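Local coordinates for protein probable oxidoreductase (Pseudomonas aeruginosa, PDB 4B7X) that binds NADP in a Rossmann-type domain and probably catalyses an NADP(H)-dependent oxidation or reduction, as in other medium-chain dehydrogenases/reductases, at residues V154-A159 and D220-N225; I244-A249 and A273-M278. All coordinates share one frame; numbering follows the deposited sequence.

Contact 1: V154-A159 and D220-N225. With NAP (NADP nicotinamide-adenine-dinucleotide phosphate), chain T.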
ATOM      1  N   VAL H 154     -13.857  -3.938  -7.115  1.00 32.41           N
ATOM      2  CA  VAL H 154     -13.608  -3.228  -8.372  1.00 32.31           C
ATOM      3  C   VAL H 154     -12.333  -3.736  -9.073  1.00 34.88           C
ATOM      4  O   VAL H 154     -11.256  -3.839  -8.460  1.00 34.76           O
ATOM      5  CB  VAL H 154     -13.532  -1.703  -8.150  1.00 32.76           C
ATOM      6  CG1 VAL H 154     -13.103  -0.960  -9.417  1.00 31.35           C
ATOM      7  CG2 VAL H 154     -14.872  -1.168  -7.659  1.00 32.76           C
ATOM      8  N   ILE H 155     -12.459  -4.039 -10.361  1.00 34.89           N
ATOM      9  CA  ILE H 155     -11.343  -4.549 -11.160  1.00 35.07           C
ATOM     10  C   ILE H 155     -11.049  -3.687 -12.381  1.00 37.23           C
ATOM     11  O   ILE H 155     -11.922  -3.500 -13.238  1.00 39.26           O
ATOM     12  CB  ILE H 155     -11.629  -5.972 -11.625  1.00 36.43           C
ATOM     13  CG1 ILE H 155     -11.870  -6.858 -10.411  1.00 40.60           C
ATOM     14  CG2 ILE H 155     -10.463  -6.515 -12.434  1.00 36.75           C
ATOM     15  CD1 ILE H 155     -12.828  -7.984 -10.676  1.00 40.15           C
ATOM     16  N   SER H 156      -9.826  -3.155 -12.454  1.00 35.66           N
ATOM     17  CA  SER H 156      -9.333  -2.507 -13.667  1.00 33.54           C
ATOM     18  C   SER H 156      -8.765  -3.516 -14.670  1.00 33.90           C
ATOM     19  O   SER H 156      -8.474  -4.668 -14.327  1.00 33.89           O
ATOM     20  CB  SER H 156      -8.302  -1.433 -13.341  1.00 34.38           C
ATOM     21  OG  SER H 156      -7.106  -2.001 -12.866  1.00 39.64           O
ATOM     22  N   GLY H 157      -8.602  -3.074 -15.916  1.00 35.26           N
ATOM     23  CA  GLY H 157      -8.277  -3.968 -17.039  1.00 33.06           C
ATOM     24  C   GLY H 157      -9.175  -5.182 -17.042  1.00 33.63           C
ATOM     25  O   GLY H 157      -8.718  -6.301 -17.296  1.00 33.85           O
ATOM     26  N   ALA H 158     -10.461  -4.964 -16.767  1.00 31.76           N
ATOM     27  CA  ALA H 158     -11.351  -6.045 -16.326  1.00 32.42           C
ATOM     28  C   ALA H 158     -11.740  -7.064 -17.385  1.00 33.83           C
ATOM     29  O   ALA H 158     -12.103  -8.192 -17.061  1.00 34.36           O
ATOM     30  CB  ALA H 158     -12.593  -5.470 -15.661  1.00 33.36           C
ATOM     31  N   ALA H 159     -11.672  -6.679 -18.649  1.00 36.34           N
ATOM     32  CA  ALA H 159     -11.981  -7.620 -19.726  1.00 40.17           C
ATOM     33  C   ALA H 159     -10.754  -8.433 -20.146  1.00 40.24           C
ATOM     34  O   ALA H 159     -10.870  -9.379 -20.934  1.00 44.02           O
ATOM     35  CB  ALA H 159     -12.591  -6.889 -20.922  1.00 41.24           C
ATOM     36  N   ASP H 220     -14.286  -2.167  -1.273  1.00 33.12           N
ATOM     37  CA  ASP H 220     -13.555  -2.966  -0.308  1.00 35.39           C
ATOM     38  C   ASP H 220     -12.253  -3.541  -0.898  1.00 35.65           C
ATOM     39  O   ASP H 220     -11.258  -3.665  -0.194  1.00 33.91           O
ATOM     40  CB  ASP H 220     -14.436  -4.106   0.228  1.00 37.43           C
ATOM     41  CG  ASP H 220     -15.693  -3.600   0.937  1.00 40.86           C
ATOM     42  OD1 ASP H 220     -15.572  -2.897   1.969  1.00 40.54           O
ATOM     43  OD2 ASP H 220     -16.806  -3.903   0.447  1.00 44.19           O
ATOM     44  N   VAL H 221     -12.280  -3.913  -2.177  1.00 32.83           N
ATOM     45  CA  VAL H 221     -11.123  -4.516  -2.847  1.00 32.29           C
ATOM     46  C   VAL H 221     -11.005  -3.915  -4.240  1.00 32.92           C
ATOM     47  O   VAL H 221     -11.964  -3.963  -5.021  1.00 33.55           O
ATOM     48  CB  VAL H 221     -11.251  -6.054  -2.994  1.00 32.05           C
ATOM     49  CG1 VAL H 221     -10.077  -6.618  -3.774  1.00 33.00           C
ATOM     50  CG2 VAL H 221     -11.341  -6.736  -1.644  1.00 33.51           C
ATOM     51  N   PHE H 222      -9.855  -3.309  -4.522  1.00 31.96           N
ATOM     52  CA  PHE H 222      -9.503  -2.863  -5.865  1.00 30.83           C
ATOM     53  C   PHE H 222      -8.344  -3.682  -6.418  1.00 33.08           C
ATOM     54  O   PHE H 222      -7.203  -3.602  -5.917  1.00 32.49           O
ATOM     55  CB  PHE H 222      -9.135  -1.382  -5.878  1.00 30.69           C
ATOM     56  CG  PHE H 222      -8.761  -0.861  -7.245  1.00 31.82           C
ATOM     57  CD1 PHE H 222      -9.492  -1.233  -8.381  1.00 32.18           C
ATOM     58  CD2 PHE H 222      -7.706   0.037  -7.402  1.00 31.82           C
ATOM     59  CE1 PHE H 222      -9.165  -0.744  -9.638  1.00 31.12           C
ATOM     60  CE2 PHE H 222      -7.379   0.534  -8.662  1.00 30.54           C
ATOM     61  CZ  PHE H 222      -8.108   0.146  -9.778  1.00 30.82           C
ATOM     62  N   PHE H 223      -8.650  -4.472  -7.441  1.00 31.49           N
ATOM     63  CA  PHE H 223      -7.659  -5.192  -8.212  1.00 33.09           C
ATOM     64  C   PHE H 223      -7.130  -4.267  -9.315  1.00 35.31           C
ATOM     65  O   PHE H 223      -7.840  -4.006 -10.306  1.00 34.31           O
ATOM     66  CB  PHE H 223      -8.315  -6.403  -8.850  1.00 33.30           C
ATOM     67  CG  PHE H 223      -7.351  -7.475  -9.264  1.00 34.14           C
ATOM     68  CD1 PHE H 223      -6.527  -7.310 -10.378  1.00 34.19           C
ATOM     69  CD2 PHE H 223      -7.304  -8.681  -8.569  1.00 33.35           C
ATOM     70  CE1 PHE H 223      -5.654  -8.311 -10.768  1.00 32.01           C
ATOM     71  CE2 PHE H 223      -6.438  -9.688  -8.964  1.00 33.56           C
ATOM     72  CZ  PHE H 223      -5.606  -9.500 -10.059  1.00 32.64           C
ATOM     73  N   ASP H 224      -5.907  -3.762  -9.144  1.00 31.42           N
ATOM     74  CA  ASP H 224      -5.347  -2.808 -10.109  1.00 33.39           C
ATOM     75  C   ASP H 224      -4.416  -3.468 -11.122  1.00 33.55           C
ATOM     76  O   ASP H 224      -3.368  -4.021 -10.771  1.00 32.90           O
ATOM     77  CB  ASP H 224      -4.643  -1.643  -9.416  1.00 31.40           C
ATOM     78  CG  ASP H 224      -4.342  -0.485 -10.365  1.00 34.14           C
ATOM     79  OD1 ASP H 224      -4.888  -0.447 -11.506  1.00 35.04           O
ATOM     80  OD2 ASP H 224      -3.564   0.404  -9.948  1.00 33.78           O
ATOM     81  N   ASN H 225      -4.825  -3.399 -12.382  1.00 33.99           N
ATOM     82  CA  ASN H 225      -4.051  -3.913 -13.506  1.00 35.25           C
ATOM     83  C   ASN H 225      -3.477  -2.752 -14.340  1.00 35.02           C
ATOM     84  O   ASN H 225      -2.664  -2.967 -15.239  1.00 34.63           O
ATOM     85  CB  ASN H 225      -4.940  -4.803 -14.385  1.00 35.74           C
ATOM     86  CG  ASN H 225      -5.104  -6.213 -13.829  1.00 39.55           C
ATOM     87  OD1 ASN H 225      -4.124  -6.866 -13.483  1.00 40.15           O
ATOM     88  ND2 ASN H 225      -6.348  -6.696 -13.757  1.00 38.20           N
TER
HETATM   89  PA  NAP T 400      -4.794  -7.876 -20.629  1.00 40.40           P
HETATM   90  O1A NAP T 400      -5.560  -9.205 -21.096  1.00 40.01           O
HETATM   91  O2A NAP T 400      -5.531  -7.206 -19.528  1.00 43.26           O
HETATM   92  O5B NAP T 400      -4.531  -6.936 -21.885  1.00 40.20           O
HETATM   93  C5B NAP T 400      -4.107  -5.591 -21.624  1.00 40.48           C
HETATM   94  C4B NAP T 400      -5.315  -4.665 -21.385  1.00 42.09           C
HETATM   95  O4B NAP T 400      -4.847  -3.487 -20.702  1.00 41.63           O
HETATM   96  C3B NAP T 400      -5.850  -4.127 -22.723  1.00 43.00           C
HETATM   97  O3B NAP T 400      -6.844  -5.031 -23.260  1.00 43.86           O
HETATM   98  C2B NAP T 400      -6.495  -2.812 -22.315  1.00 41.65           C
HETATM   99  O2B NAP T 400      -7.824  -3.089 -21.933  1.00 42.74           O
HETATM  100  C1B NAP T 400      -5.784  -2.414 -21.024  1.00 40.78           C
HETATM  101  N9A NAP T 400      -5.026  -1.175 -21.204  1.00 39.14           N
HETATM  102  C8A NAP T 400      -3.916  -1.023 -21.938  1.00 39.96           C
HETATM  103  N7A NAP T 400      -3.498   0.243 -21.844  1.00 40.59           N
HETATM  104  C5A NAP T 400      -4.342   0.886 -21.042  1.00 38.71           C
HETATM  105  C6A NAP T 400      -4.422   2.188 -20.587  1.00 39.22           C
HETATM  106  N6A NAP T 400      -3.512   3.076 -20.959  1.00 40.67           N
HETATM  107  N1A NAP T 400      -5.426   2.541 -19.770  1.00 38.71           N
HETATM  108  C2A NAP T 400      -6.338   1.655 -19.391  1.00 39.63           C
HETATM  109  N3A NAP T 400      -6.298   0.395 -19.802  1.00 39.10           N
HETATM  110  C4A NAP T 400      -5.312  -0.012 -20.630  1.00 39.53           C
HETATM  111  O3  NAP T 400      -3.338  -8.321 -20.102  1.00 42.91           O
HETATM  112  PN  NAP T 400      -3.212  -9.251 -18.795  1.00 40.05           P
HETATM  113  O1N NAP T 400      -2.343 -10.373 -19.179  1.00 41.05           O
HETATM  114  O2N NAP T 400      -4.539  -9.560 -18.195  1.00 41.89           O
HETATM  115  O5D NAP T 400      -2.401  -8.221 -17.888  1.00 41.35           O
HETATM  116  C5D NAP T 400      -3.079  -7.332 -17.012  1.00 41.35           C
HETATM  117  C4D NAP T 400      -2.130  -6.720 -15.959  1.00 39.95           C
HETATM  118  O4D NAP T 400      -1.615  -7.728 -15.035  1.00 39.35           O
HETATM  119  C3D NAP T 400      -0.913  -6.050 -16.594  1.00 39.70           C
HETATM  120  O3D NAP T 400      -0.677  -4.885 -15.835  1.00 38.15           O
HETATM  121  C2D NAP T 400       0.228  -7.048 -16.362  1.00 40.59           C
HETATM  122  O2D NAP T 400       1.497  -6.371 -16.286  1.00 40.57           O
HETATM  123  C1D NAP T 400      -0.150  -7.579 -14.995  1.00 39.45           C
HETATM  124  N1N NAP T 400       0.408  -8.890 -14.627  1.00 37.92           N
HETATM  125  C2N NAP T 400       1.014  -8.971 -13.373  1.00 37.41           C
HETATM  126  C3N NAP T 400       1.562 -10.164 -12.928  1.00 37.07           C
HETATM  127  C7N NAP T 400       2.211 -10.186 -11.534  1.00 36.34           C
HETATM  128  O7N NAP T 400       2.603 -11.236 -11.041  1.00 34.19           O
HETATM  129  N7N NAP T 400       2.237  -9.011 -10.894  1.00 33.83           N
HETATM  130  C4N NAP T 400       1.480 -11.297 -13.746  1.00 38.48           C
HETATM  131  C5N NAP T 400       0.863 -11.225 -15.004  1.00 36.63           C
HETATM  132  C6N NAP T 400       0.321 -10.025 -15.452  1.00 35.79           C
HETATM  133  P2B NAP T 400      -9.011  -2.078 -22.333  1.00 42.14           P
HETATM  134  O1X NAP T 400      -8.477  -0.600 -21.996  1.00 41.36           O
HETATM  135  O2X NAP T 400      -9.134  -2.184 -23.942  1.00 44.74           O
HETATM  136  O3X NAP T 400     -10.254  -2.466 -21.650  1.00 46.03           O
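Val154 and Ile155 lie beside Phe222 and Phe223 on adjacent parallel strands, first and fourth in chain order of the six in the Rossmann sheet that holds NADP. Three backbone hydrogen bonds join them: Val154 N to Val221 O (2.8 Å), Phe223 N to Val154 O (2.9 Å) and Ser156 N to Phe223 O (3.0 Å). Past the strand ends side chains continue the pairing. Ser156 OG, held between its own backbone N and carbonyl carbon (chi1 70°), accepts a hydrogen bond from Asn225 N (2.7 Å), nearly straight at 171°. From the same residue, Asn225 ND2 donates back to Ser156 O at 3.0 Å; the acceptor lies in the amide plane, while the donor is tilted 30° from the carbonyl plane. Asp224 OD1 takes the backbone N-H groups of Val226 and Gly227 beyond the contact.

Apolar contacts occupy both faces of the sheet. Val154 CG1 meets Phe222 CD1 at 3.8 Å, and the far rim of that ring, CE1 and CZ, rests on Ser156 CB. On the other face Ile155 CG1 packs against Phe223 CB (3.9 Å), with helix 161-172 covering the Phe223 ring.

With Asn225 tied to Ser156 through both main chain and amide, its backbone O is probably held in place to accept a hydrogen bond from the ribose hydroxyl O3D of NADP (2.8 Å).

Contact 2: I244-A249 and A273-M278; sequences IVLCGA and ARMEGM. With NAP (NADP nicotinamide-adenine-dinucleotide phosphate), chain T.
Met275 packs against Ile244 and Leu246 where the last two strands of the Rossmann sheet, 242-246 and 274-277, run parallel as the two arms of a beta-alpha-beta unit. Its side chain starts at CB, close to Ile244 O and Ile244 CB. With CG anti to the backbone N (chi1 179°) and chi2 also extended, CG runs along the strand to lie 3.7 Å from Leu246 CG, and SD then rises from the sheet near both Leu246 methyls, CD1 and CD2. A bend at chi3 (-85°) turns CE across toward Ile244, 3.8 Å from both CG2 and CD1 of that residue. Leu231 and Leu235 of helix 228-235, Leu268 of helix 267-270 and Met275 of the second subunit add to this apolar layer.

The backbones are stitched by Ile244 N to Arg274 O (2.7 Å), Glu276 N to Ile244 O (2.9 Å) and Leu246 N to Glu276 O (2.7 Å). Beyond Gly277 the pairing fades to a weak bond from Met278 N to Leu246 O. Strand 274-277 is an edge within its own chain, yet it pairs antiparallel with a strand of the second subunit, and Glu276 OE1 forms a salt bridge with Arg274 NE of that subunit.

At the strand ends the loops reach the nicotinamide half of NADP. Cys247 SG lies 3.5 Å from NADP C2N, and the carboxamide N7N donates to Cys247 O at 3.0 Å.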
ATOM      1  N   ILE H 244      -6.145  -2.760  -1.744  1.00 29.83           N
ATOM      2  CA  ILE H 244      -5.753  -2.507  -3.122  1.00 30.98           C
ATOM      3  C   ILE H 244      -4.638  -3.474  -3.533  1.00 30.64           C
ATOM      4  O   ILE H 244      -3.493  -3.383  -3.059  1.00 30.52           O
ATOM      5  CB  ILE H 244      -5.306  -1.043  -3.325  1.00 30.97           C
ATOM      6  CG1 ILE H 244      -6.479  -0.106  -3.061  1.00 32.62           C
ATOM      7  CG2 ILE H 244      -4.774  -0.832  -4.738  1.00 31.34           C
ATOM      8  CD1 ILE H 244      -6.087   1.344  -2.923  1.00 35.25           C
ATOM      9  N   VAL H 245      -4.980  -4.411  -4.403  1.00 30.49           N
ATOM     10  CA  VAL H 245      -3.981  -5.320  -4.944  1.00 32.05           C
ATOM     11  C   VAL H 245      -3.256  -4.687  -6.136  1.00 32.09           C
ATOM     12  O   VAL H 245      -3.863  -4.454  -7.190  1.00 28.50           O
ATOM     13  CB  VAL H 245      -4.593  -6.671  -5.342  1.00 33.52           C
ATOM     14  CG1 VAL H 245      -3.508  -7.627  -5.812  1.00 34.12           C
ATOM     15  CG2 VAL H 245      -5.353  -7.276  -4.172  1.00 32.99           C
ATOM     16  N   LEU H 246      -1.959  -4.412  -5.970  1.00 31.21           N
ATOM     17  CA  LEU H 246      -1.142  -3.933  -7.090  1.00 33.64           C
ATOM     18  C   LEU H 246      -0.642  -5.090  -7.935  1.00 33.28           C
ATOM     19  O   LEU H 246       0.384  -5.725  -7.632  1.00 35.15           O
ATOM     20  CB  LEU H 246       0.050  -3.108  -6.618  1.00 32.63           C
ATOM     21  CG  LEU H 246      -0.160  -1.717  -6.037  1.00 36.45           C
ATOM     22  CD1 LEU H 246       1.192  -1.011  -6.017  1.00 35.31           C
ATOM     23  CD2 LEU H 246      -1.198  -0.878  -6.783  1.00 34.57           C
ATOM     24  N   CYS H 247      -1.359  -5.367  -9.002  1.00 34.19           N
ATOM     25  CA  CYS H 247      -0.976  -6.447  -9.902  1.00 36.57           C
ATOM     26  C   CYS H 247      -0.171  -5.892 -11.082  1.00 37.63           C
ATOM     27  O   CYS H 247       0.824  -6.481 -11.484  1.00 39.15           O
ATOM     28  CB  CYS H 247      -2.216  -7.209 -10.365  1.00 37.24           C
ATOM     29  SG  CYS H 247      -1.914  -8.540 -11.548  1.00 39.06           S
ATOM     30  N   GLY H 248      -0.576  -4.735 -11.598  1.00 36.70           N
ATOM     31  CA  GLY H 248       0.120  -4.106 -12.717  1.00 35.91           C
ATOM     32  C   GLY H 248      -0.210  -2.634 -12.883  1.00 36.92           C
ATOM     33  O   GLY H 248      -1.034  -2.082 -12.146  1.00 36.63           O
ATOM     34  N   ALA H 249       0.448  -1.998 -13.852  1.00 36.02           N
ATOM     35  CA  ALA H 249       0.220  -0.594 -14.176  1.00 34.89           C
ATOM     36  C   ALA H 249       0.418  -0.367 -15.671  1.00 36.72           C
ATOM     37  O   ALA H 249       1.239   0.454 -16.102  1.00 37.74           O
ATOM     38  CB  ALA H 249       1.131   0.312 -13.356  1.00 34.14           C
ATOM     39  N   ALA H 273      -6.514   1.470   4.994  1.00 27.58           N
ATOM     40  CA  ALA H 273      -6.545   0.466   3.955  1.00 28.94           C
ATOM     41  C   ALA H 273      -5.129   0.026   3.610  1.00 27.79           C
ATOM     42  O   ALA H 273      -4.157   0.674   3.983  1.00 29.32           O
ATOM     43  CB  ALA H 273      -7.247   1.029   2.719  1.00 28.09           C
ATOM     44  N   ARG H 274      -5.023  -1.065   2.870  1.00 29.27           N
ATOM     45  CA  ARG H 274      -3.737  -1.629   2.527  1.00 32.05           C
ATOM     46  C   ARG H 274      -3.575  -1.665   1.007  1.00 31.29           C
ATOM     47  O   ARG H 274      -4.495  -2.079   0.308  1.00 30.84           O
ATOM     48  CB  ARG H 274      -3.652  -3.039   3.120  1.00 34.36           C
ATOM     49  CG  ARG H 274      -2.502  -3.900   2.638  1.00 38.23           C
ATOM     50  CD  ARG H 274      -2.731  -5.355   3.037  1.00 43.08           C
ATOM     51  NE  ARG H 274      -2.845  -5.504   4.484  1.00 48.74           N
ATOM     52  CZ  ARG H 274      -3.618  -6.398   5.095  1.00 53.80           C
ATOM     53  NH1 ARG H 274      -4.369  -7.243   4.391  1.00 55.32           N
ATOM     54  NH2 ARG H 274      -3.648  -6.444   6.420  1.00 54.37           N
ATOM     55  N   MET H 275      -2.413  -1.228   0.517  1.00 28.73           N
ATOM     56  CA  MET H 275      -2.030  -1.397  -0.890  1.00 29.29           C
ATOM     57  C   MET H 275      -0.827  -2.338  -0.955  1.00 27.35           C
ATOM     58  O   MET H 275       0.210  -2.080  -0.344  1.00 27.69           O
ATOM     59  CB  MET H 275      -1.710  -0.034  -1.521  1.00 30.74           C
ATOM     60  CG  MET H 275      -1.278  -0.052  -2.984  1.00 34.10           C
ATOM     61  SD  MET H 275      -0.888   1.611  -3.598  1.00 39.93           S
ATOM     62  CE  MET H 275      -2.515   2.176  -4.077  1.00 37.10           C
ATOM     63  N   GLU H 276      -0.966  -3.433  -1.681  1.00 26.80           N
ATOM     64  CA  GLU H 276       0.061  -4.472  -1.704  1.00 27.76           C
ATOM     65  C   GLU H 276       0.335  -5.017  -3.104  1.00 26.73           C
ATOM     66  O   GLU H 276      -0.597  -5.319  -3.856  1.00 25.59           O
ATOM     67  CB  GLU H 276      -0.308  -5.610  -0.738  1.00 29.20           C
ATOM     68  CG  GLU H 276       0.722  -6.720  -0.708  1.00 30.31           C
ATOM     69  CD  GLU H 276       0.534  -7.723   0.406  1.00 32.71           C
ATOM     70  OE1 GLU H 276      -0.285  -7.514   1.325  1.00 35.85           O
ATOM     71  OE2 GLU H 276       1.243  -8.744   0.366  1.00 37.71           O
ATOM     72  N   GLY H 277       1.627  -5.128  -3.436  1.00 27.77           N
ATOM     73  CA  GLY H 277       2.100  -5.684  -4.717  1.00 25.68           C
ATOM     74  C   GLY H 277       2.320  -7.180  -4.635  1.00 26.71           C
ATOM     75  O   GLY H 277       2.453  -7.744  -3.556  1.00 27.92           O
ATOM     76  N   MET H 278       2.325  -7.839  -5.783  1.00 28.00           N
ATOM     77  CA  MET H 278       2.539  -9.273  -5.831  1.00 28.63           C
ATOM     78  C   MET H 278       3.143  -9.653  -7.168  1.00 29.05           C
ATOM     79  O   MET H 278       3.063  -8.891  -8.131  1.00 28.18           O
ATOM     80  CB  MET H 278       1.226 -10.036  -5.589  1.00 31.13           C
ATOM     81  CG  MET H 278       0.171  -9.829  -6.677  1.00 30.28           C
ATOM     82  SD  MET H 278       0.464 -10.893  -8.103  1.00 32.34           S
ATOM     83  CE  MET H 278       0.084 -12.495  -7.396  1.00 29.72           C
TER
HETATM   84  PA  NAP T 400      -4.794  -7.876 -20.629  1.00 40.40           P
HETATM   85  O1A NAP T 400      -5.560  -9.205 -21.096  1.00 40.01           O
HETATM   86  O2A NAP T 400      -5.531  -7.206 -19.528  1.00 43.26           O
HETATM   87  O5B NAP T 400      -4.531  -6.936 -21.885  1.00 40.20           O
HETATM   88  C5B NAP T 400      -4.107  -5.591 -21.624  1.00 40.48           C
HETATM   89  C4B NAP T 400      -5.315  -4.665 -21.385  1.00 42.09           C
HETATM   90  O4B NAP T 400      -4.847  -3.487 -20.702  1.00 41.63           O
HETATM   91  C3B NAP T 400      -5.850  -4.127 -22.723  1.00 43.00           C
HETATM   92  O3B NAP T 400      -6.844  -5.031 -23.260  1.00 43.86           O
HETATM   93  C2B NAP T 400      -6.495  -2.812 -22.315  1.00 41.65           C
HETATM   94  O2B NAP T 400      -7.824  -3.089 -21.933  1.00 42.74           O
HETATM   95  C1B NAP T 400      -5.784  -2.414 -21.024  1.00 40.78           C
HETATM   96  N9A NAP T 400      -5.026  -1.175 -21.204  1.00 39.14           N
HETATM   97  C8A NAP T 400      -3.916  -1.023 -21.938  1.00 39.96           C
HETATM   98  N7A NAP T 400      -3.498   0.243 -21.844  1.00 40.59           N
HETATM   99  C5A NAP T 400      -4.342   0.886 -21.042  1.00 38.71           C
HETATM  100  C6A NAP T 400      -4.422   2.188 -20.587  1.00 39.22           C
HETATM  101  N6A NAP T 400      -3.512   3.076 -20.959  1.00 40.67           N
HETATM  102  N1A NAP T 400      -5.426   2.541 -19.770  1.00 38.71           N
HETATM  103  C2A NAP T 400      -6.338   1.655 -19.391  1.00 39.63           C
HETATM  104  N3A NAP T 400      -6.298   0.395 -19.802  1.00 39.10           N
HETATM  105  C4A NAP T 400      -5.312  -0.012 -20.630  1.00 39.53           C
HETATM  106  O3  NAP T 400      -3.338  -8.321 -20.102  1.00 42.91           O
HETATM  107  PN  NAP T 400      -3.212  -9.251 -18.795  1.00 40.05           P
HETATM  108  O1N NAP T 400      -2.343 -10.373 -19.179  1.00 41.05           O
HETATM  109  O2N NAP T 400      -4.539  -9.560 -18.195  1.00 41.89           O
HETATM  110  O5D NAP T 400      -2.401  -8.221 -17.888  1.00 41.35           O
HETATM  111  C5D NAP T 400      -3.079  -7.332 -17.012  1.00 41.35           C
HETATM  112  C4D NAP T 400      -2.130  -6.720 -15.959  1.00 39.95           C
HETATM  113  O4D NAP T 400      -1.615  -7.728 -15.035  1.00 39.35           O
HETATM  114  C3D NAP T 400      -0.913  -6.050 -16.594  1.00 39.70           C
HETATM  115  O3D NAP T 400      -0.677  -4.885 -15.835  1.00 38.15           O
HETATM  116  C2D NAP T 400       0.228  -7.048 -16.362  1.00 40.59           C
HETATM  117  O2D NAP T 400       1.497  -6.371 -16.286  1.00 40.57           O
HETATM  118  C1D NAP T 400      -0.150  -7.579 -14.995  1.00 39.45           C
HETATM  119  N1N NAP T 400       0.408  -8.890 -14.627  1.00 37.92           N
HETATM  120  C2N NAP T 400       1.014  -8.971 -13.373  1.00 37.41           C
HETATM  121  C3N NAP T 400       1.562 -10.164 -12.928  1.00 37.07           C
HETATM  122  C7N NAP T 400       2.211 -10.186 -11.534  1.00 36.34           C
HETATM  123  O7N NAP T 400       2.603 -11.236 -11.041  1.00 34.19           O
HETATM  124  N7N NAP T 400       2.237  -9.011 -10.894  1.00 33.83           N
HETATM  125  C4N NAP T 400       1.480 -11.297 -13.746  1.00 38.48           C
HETATM  126  C5N NAP T 400       0.863 -11.225 -15.004  1.00 36.63           C
HETATM  127  C6N NAP T 400       0.321 -10.025 -15.452  1.00 35.79           C
HETATM  128  P2B NAP T 400      -9.011  -2.078 -22.333  1.00 42.14           P
HETATM  129  O1X NAP T 400      -8.477  -0.600 -21.996  1.00 41.36           O
HETATM  130  O2X NAP T 400      -9.134  -2.184 -23.942  1.00 44.74           O
HETATM  131  O3X NAP T 400     -10.254  -2.466 -21.650  1.00 46.03           O

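Overall arrangement
Contact 1 precedes contact 2 along the chain, and their centres lie 10 Å apart in the same six-stranded parallel sheet. Strands 219-224 and 242-246 are neighbours, so the two contacts form one continuous run of four strands, 152-155, 219-224, 242-246 and 274-277. Probable hydrogen bonds from Val245 N to Phe222 O and from Asp224 N to Val245 O join them, and Cys247 packs on Phe223 and Asn225. Both touch NADP at the C-terminal ends of the strands, the usual site of the cofactor in a Rossmann fold. Contact 1 lies inside the sheet, whereas contact 2 reaches the dimer interface, so the sheet links cofactor site and partner subunit.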